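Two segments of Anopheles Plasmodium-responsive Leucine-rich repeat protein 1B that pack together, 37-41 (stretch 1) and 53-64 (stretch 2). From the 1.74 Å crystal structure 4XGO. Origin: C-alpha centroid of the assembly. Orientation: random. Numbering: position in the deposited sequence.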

ATOM      1  N   GLU A  37      20.144  -8.612   1.904  1.00 30.24           N
ATOM      2  CA  GLU A  37      20.939  -9.617   1.198  1.00 30.29           C
ATOM      3  C   GLU A  37      20.774 -10.976   1.876  1.00 27.53           C
ATOM      4  O   GLU A  37      20.631 -11.056   3.092  1.00 27.81           O
ATOM      5  CB  GLU A  37      22.416  -9.208   1.122  1.00 34.42           C
ATOM      6  CG  GLU A  37      23.286 -10.231   0.405  1.00 38.20           C
ATOM      7  CD  GLU A  37      24.708  -9.756   0.157  1.00 43.55           C
ATOM      8  OE1 GLU A  37      25.233  -8.954   0.966  1.00 46.76           O
ATOM      9  OE2 GLU A  37      25.307 -10.199  -0.854  1.00 48.11           O
ATOM     10  N   ILE A  38      20.765 -12.038   1.078  1.00 24.82           N
ATOM     11  CA  ILE A  38      20.807 -13.393   1.597  1.00 23.69           C
ATOM     12  C   ILE A  38      22.017 -14.097   1.004  1.00 24.39           C
ATOM     13  O   ILE A  38      22.177 -14.118  -0.211  1.00 24.18           O
ATOM     14  CB  ILE A  38      19.564 -14.196   1.213  1.00 22.45           C
ATOM     15  CG1 ILE A  38      18.301 -13.527   1.770  1.00 22.23           C
ATOM     16  CG2 ILE A  38      19.664 -15.622   1.742  1.00 22.02           C
ATOM     17  CD1 ILE A  38      17.030 -14.204   1.323  1.00 21.77           C
ATOM     18  N   ASP A  39      22.849 -14.683   1.856  1.00 25.47           N
ATOM     19  CA  ASP A  39      23.998 -15.450   1.376  1.00 26.67           C
ATOM     20  C   ASP A  39      23.543 -16.802   0.854  1.00 25.80           C
ATOM     21  O   ASP A  39      22.601 -17.381   1.379  1.00 23.23           O
ATOM     22  CB  ASP A  39      25.012 -15.659   2.499  1.00 28.74           C
ATOM     23  CG  ASP A  39      25.785 -14.400   2.844  1.00 30.87           C
ATOM     24  OD1 ASP A  39      25.642 -13.374   2.139  1.00 32.68           O
ATOM     25  OD2 ASP A  39      26.557 -14.449   3.827  1.00 33.00           O
ATOM     26  N   THR A  40      24.239 -17.329  -0.162  1.00 24.94           N
ATOM     27  CA  THR A  40      23.878 -18.625  -0.734  1.00 25.02           C
ATOM     28  C   THR A  40      23.820 -19.719   0.320  1.00 24.15           C
ATOM     29  O   THR A  40      22.975 -20.604   0.245  1.00 23.14           O
ATOM     30  CB  THR A  40      24.865 -19.063  -1.845  1.00 27.08           C
ATOM     31  OG1 THR A  40      24.918 -18.061  -2.863  1.00 28.62           O
ATOM     32  CG2 THR A  40      24.414 -20.381  -2.479  1.00 27.99           C
ATOM     33  N   ASN A  41      24.731 -19.679   1.292  1.00 24.20           N
ATOM     34  CA  ASN A  41      24.775 -20.697   2.344  1.00 24.23           C
ATOM     35  C   ASN A  41      23.987 -20.338   3.606  1.00 23.22           C
ATOM     36  O   ASN A  41      24.198 -20.939   4.655  1.00 23.01           O
ATOM     37  CB  ASN A  41      26.240 -21.041   2.719  1.00 25.90           C
ATOM     38  CG  ASN A  41      26.952 -19.905   3.432  1.00 27.39           C
ATOM     39  OD1 ASN A  41      26.451 -18.785   3.487  1.00 29.11           O
ATOM     40  ND2 ASN A  41      28.158 -20.180   3.954  1.00 28.95           N
ATOM     41  N   TYR A  53       9.150 -18.584   5.969  1.00 12.95           N
ATOM     42  CA  TYR A  53       8.435 -17.327   5.792  1.00 12.71           C
ATOM     43  C   TYR A  53       9.420 -16.174   5.755  1.00 12.96           C
ATOM     44  O   TYR A  53      10.139 -15.944   6.738  1.00 12.90           O
ATOM     45  CB  TYR A  53       7.427 -17.109   6.918  1.00 12.68           C
ATOM     46  CG  TYR A  53       6.488 -18.246   7.227  1.00 12.85           C
ATOM     47  CD1 TYR A  53       6.044 -19.110   6.241  1.00 13.03           C
ATOM     48  CD2 TYR A  53       5.991 -18.415   8.529  1.00 13.44           C
ATOM     49  CE1 TYR A  53       5.145 -20.117   6.515  1.00 13.46           C
ATOM     50  CE2 TYR A  53       5.076 -19.416   8.822  1.00 13.66           C
ATOM     51  CZ  TYR A  53       4.664 -20.269   7.829  1.00 14.04           C
ATOM     52  OH  TYR A  53       3.749 -21.265   8.106  1.00 15.20           O
ATOM     53  N   MET A  54       9.492 -15.479   4.609  1.00 12.88           N
ATOM     54  CA  MET A  54      10.362 -14.299   4.451  1.00 13.52           C
ATOM     55  C   MET A  54       9.601 -13.108   3.845  1.00 13.40           C
ATOM     56  O   MET A  54      10.150 -12.287   3.091  1.00 13.37           O
ATOM     57  CB  MET A  54      11.617 -14.657   3.624  1.00 14.62           C
ATOM     58  CG  MET A  54      12.437 -15.749   4.264  1.00 15.62           C
ATOM     59  SD  MET A  54      13.977 -16.070   3.360  1.00 18.25           S
ATOM     60  CE  MET A  54      13.405 -17.212   2.143  1.00 18.30           C
ATOM     61  N   ARG A  55       8.338 -12.998   4.239  1.00 13.16           N
ATOM     62  CA  ARG A  55       7.450 -11.933   3.770  1.00 13.21           C
ATOM     63  C   ARG A  55       7.835 -10.589   4.424  1.00 12.91           C
ATOM     64  O   ARG A  55       8.407 -10.567   5.511  1.00 12.23           O
ATOM     65  CB  ARG A  55       5.998 -12.227   4.190  1.00 14.04           C
ATOM     66  CG  ARG A  55       5.424 -13.606   3.876  1.00 14.95           C
ATOM     67  CD  ARG A  55       4.036 -13.763   4.526  1.00 16.48           C
ATOM     68  NE  ARG A  55       3.029 -13.116   3.683  1.00 18.13           N
ATOM     69  CZ  ARG A  55       1.903 -12.533   4.082  1.00 20.48           C
ATOM     70  NH1 ARG A  55       1.549 -12.453   5.352  1.00 21.39           N
ATOM     71  NH2 ARG A  55       1.113 -11.987   3.172  1.00 21.96           N
ATOM     72  N   PHE A  56       7.533  -9.490   3.732  1.00 12.62           N
ATOM     73  CA  PHE A  56       7.697  -8.136   4.255  1.00 13.12           C
ATOM     74  C   PHE A  56       9.143  -7.829   4.623  1.00 13.72           C
ATOM     75  O   PHE A  56       9.429  -7.289   5.697  1.00 14.01           O
ATOM     76  CB  PHE A  56       6.780  -7.887   5.464  1.00 13.32           C
ATOM     77  CG  PHE A  56       5.329  -8.170   5.195  1.00 13.06           C
ATOM     78  CD1 PHE A  56       4.554  -7.252   4.535  1.00 13.44           C
ATOM     79  CD2 PHE A  56       4.738  -9.329   5.667  1.00 13.12           C
ATOM     80  CE1 PHE A  56       3.203  -7.490   4.324  1.00 13.01           C
ATOM     81  CE2 PHE A  56       3.396  -9.583   5.449  1.00 12.98           C
ATOM     82  CZ  PHE A  56       2.634  -8.670   4.771  1.00 12.65           C
ATOM     83  N   ASN A  57      10.051  -8.178   3.725  1.00 13.93           N
ATOM     84  CA  ASN A  57      11.444  -7.804   3.872  1.00 14.64           C
ATOM     85  C   ASN A  57      11.806  -6.879   2.718  1.00 15.56           C
ATOM     86  O   ASN A  57      10.925  -6.273   2.095  1.00 15.60           O
ATOM     87  CB  ASN A  57      12.307  -9.072   3.932  1.00 14.15           C
ATOM     88  CG  ASN A  57      12.237  -9.764   5.283  1.00 13.93           C
ATOM     89  OD1 ASN A  57      12.670  -9.210   6.310  1.00 14.13           O
ATOM     90  ND2 ASN A  57      11.710 -10.971   5.294  1.00 13.38           N
ATOM     91  N   VAL A  58      13.092  -6.747   2.414  1.00 16.82           N
ATOM     92  CA  VAL A  58      13.502  -5.896   1.298  1.00 18.15           C
ATOM     93  C   VAL A  58      14.462  -6.664   0.394  1.00 18.34           C
ATOM     94  O   VAL A  58      15.457  -6.122  -0.087  1.00 19.51           O
ATOM     95  CB  VAL A  58      14.098  -4.548   1.786  1.00 19.55           C
ATOM     96  CG1 VAL A  58      12.980  -3.638   2.288  1.00 20.08           C
ATOM     97  CG2 VAL A  58      15.134  -4.760   2.866  1.00 20.15           C
ATOM     98  N   ILE A  59      14.123  -7.920   0.137  1.00 17.73           N
ATOM     99  CA  ILE A  59      14.989  -8.823  -0.592  1.00 17.75           C
ATOM    100  C   ILE A  59      14.953  -8.451  -2.075  1.00 18.21           C
ATOM    101  O   ILE A  59      13.885  -8.366  -2.680  1.00 17.09           O
ATOM    102  CB  ILE A  59      14.578 -10.296  -0.393  1.00 17.03           C
ATOM    103  CG1 ILE A  59      14.725 -10.715   1.081  1.00 16.81           C
ATOM    104  CG2 ILE A  59      15.407 -11.207  -1.290  1.00 17.34           C
ATOM    105  CD1 ILE A  59      13.893 -11.929   1.456  1.00 16.17           C
ATOM    106  N   ARG A  60      16.136  -8.214  -2.644  1.00 19.70           N
ATOM    107  CA  ARG A  60      16.258  -7.781  -4.046  1.00 21.10           C
ATOM    108  C   ARG A  60      16.603  -8.927  -4.995  1.00 21.01           C
ATOM    109  O   ARG A  60      16.150  -8.939  -6.146  1.00 20.47           O
ATOM    110  CB  ARG A  60      17.299  -6.665  -4.138  1.00 23.41           C
ATOM    111  CG  ARG A  60      17.504  -6.090  -5.520  1.00 25.67           C
ATOM    112  CD  ARG A  60      16.344  -5.246  -6.004  1.00 26.86           C
ATOM    113  NE  ARG A  60      16.539  -4.915  -7.417  1.00 29.04           N
ATOM    114  CZ  ARG A  60      16.176  -5.688  -8.439  1.00 30.36           C
ATOM    115  NH1 ARG A  60      15.569  -6.857  -8.235  1.00 29.68           N
ATOM    116  NH2 ARG A  60      16.425  -5.281  -9.682  1.00 32.94           N
ATOM    117  N   TYR A  61      17.416  -9.870  -4.518  1.00 21.69           N
ATOM    118  CA  TYR A  61      17.836 -11.046  -5.292  1.00 22.11           C
ATOM    119  C   TYR A  61      17.848 -12.283  -4.427  1.00 21.01           C
ATOM    120  O   TYR A  61      18.109 -12.203  -3.223  1.00 20.34           O
ATOM    121  CB  TYR A  61      19.273 -10.881  -5.817  1.00 24.31           C
ATOM    122  CG  TYR A  61      19.519  -9.605  -6.543  1.00 26.12           C
ATOM    123  CD1 TYR A  61      19.055  -9.424  -7.841  1.00 27.30           C
ATOM    124  CD2 TYR A  61      20.219  -8.569  -5.935  1.00 27.41           C
ATOM    125  CE1 TYR A  61      19.278  -8.231  -8.516  1.00 28.98           C
ATOM    126  CE2 TYR A  61      20.448  -7.378  -6.600  1.00 29.14           C
ATOM    127  CZ  TYR A  61      19.981  -7.215  -7.882  1.00 29.63           C
ATOM    128  OH  TYR A  61      20.212  -6.024  -8.533  1.00 33.16           O
ATOM    129  N   LEU A  62      17.573 -13.428  -5.045  1.00 20.22           N
ATOM    130  CA  LEU A  62      17.801 -14.723  -4.428  1.00 19.91           C
ATOM    131  C   LEU A  62      19.014 -15.383  -5.093  1.00 20.38           C
ATOM    132  O   LEU A  62      19.043 -15.488  -6.318  1.00 20.27           O
ATOM    133  CB  LEU A  62      16.607 -15.644  -4.626  1.00 19.39           C
ATOM    134  CG  LEU A  62      15.278 -15.262  -3.973  1.00 19.37           C
ATOM    135  CD1 LEU A  62      14.224 -16.258  -4.428  1.00 19.28           C
ATOM    136  CD2 LEU A  62      15.359 -15.238  -2.463  1.00 19.60           C
ATOM    137  N   PRO A  63      19.984 -15.853  -4.297  1.00 21.06           N
ATOM    138  CA  PRO A  63      21.053 -16.660  -4.905  1.00 21.72           C
ATOM    139  C   PRO A  63      20.480 -17.948  -5.513  1.00 21.70           C
ATOM    140  O   PRO A  63      19.589 -18.547  -4.931  1.00 20.66           O
ATOM    141  CB  PRO A  63      21.982 -16.973  -3.729  1.00 22.14           C
ATOM    142  CG  PRO A  63      21.587 -16.041  -2.635  1.00 22.08           C
ATOM    143  CD  PRO A  63      20.143 -15.724  -2.838  1.00 20.93           C
ATOM    144  N   PRO A  64      20.984 -18.379  -6.684  1.00 23.03           N
ATOM    145  CA  PRO A  64      20.343 -19.514  -7.379  1.00 22.75           C
ATOM    146  C   PRO A  64      20.288 -20.815  -6.575  1.00 22.54           C
ATOM    147  O   PRO A  64      19.341 -21.596  -6.748  1.00 22.22           O
ATOM    148  CB  PRO A  64      21.188 -19.704  -8.653  1.00 24.39           C
ATOM    149  CG  PRO A  64      22.189 -18.607  -8.679  1.00 24.86           C
ATOM    150  CD  PRO A  64      22.072 -17.758  -7.457  1.00 23.77           C
TER
HETATM  151  O   HOH W   1      20.283 -11.673  -1.836  1.00 25.19           O

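What anchors the short strand end to the other stretch? The answer is largely Ile38, a buried residue whose CA-to-CB bond points toward its partners. Its chi1 is m (-60°) and its chi2 t (175°), an extended arrangement that carries CD1 well out from the backbone. There CD1 of Ile38 meets three apolar side chains: CD1 of Ile38 lies 3.9 Å from CD1 of Ile59, 4.1 Å from SD of Met54 and 4.3 Å from CD2 of Leu62. An isoleucine suits this place because its long branch reaches the pocket while its beta-branched base stays close to the backbone, where CB of Ile38 sits 4.4 Å from CD of Pro63.

How do the residues of the second stretch shape that pocket? They approach by different routes. Met54 points toward the strand; chi1 m (-60°) and chi2 t (-175°) carry SD to the contact, and chi3 m (-86°) sets only where CE goes. Ile59 leaves its backbone sideways, yet with chi1 m and chi2 t (159°) its CD1 still reaches CD1 of Ile38. Leu62 starts away from the strand, but in its m, t rotamer the end of the side chain comes nearer, and CD2 joins the group. Behind them the loop is braced by Asn57, whose ND2 donates a hydrogen bond to O of Met54 (3.0 Å); with chi1 m (-77°) and chi2 at -65°, the amide is turned back to the backbone of Met54.

Why does a proline fit where the backbones come close? Near Thr40 the CA atoms of Thr40 and Pro63 are 5.4 Å apart, and the compact ring of Pro63, puckered C-gamma exo, occupies the narrow space. CG of Pro63 lies 3.1 Å from O of Ile38, a tight contact against the carbonyl, while CB of Pro63 is 3.2 Å from OG1 of Thr40. Thr40 projects sideways with chi1 m (-57°), which places its hydroxyl oxygen beside the ring. The CA-to-CB bond of Asp39 points away, and OD1 is hydrogen-bonded elsewhere in the structure.

Do polar groups tie the backbones together? No direct hydrogen bond crosses between the stretches, but water 1 bridges them. It accepts from N of Ile38 at 3.0 Å and donates to O of Tyr61 at 2.6 Å, so N of Ile38 finds its acceptor in water 1, which links it to the carbonyl of Tyr61. The contact, burying 276 Å² in all, thus combines apolar packing around Ile38 and Pro63 with a single water-mediated backbone link.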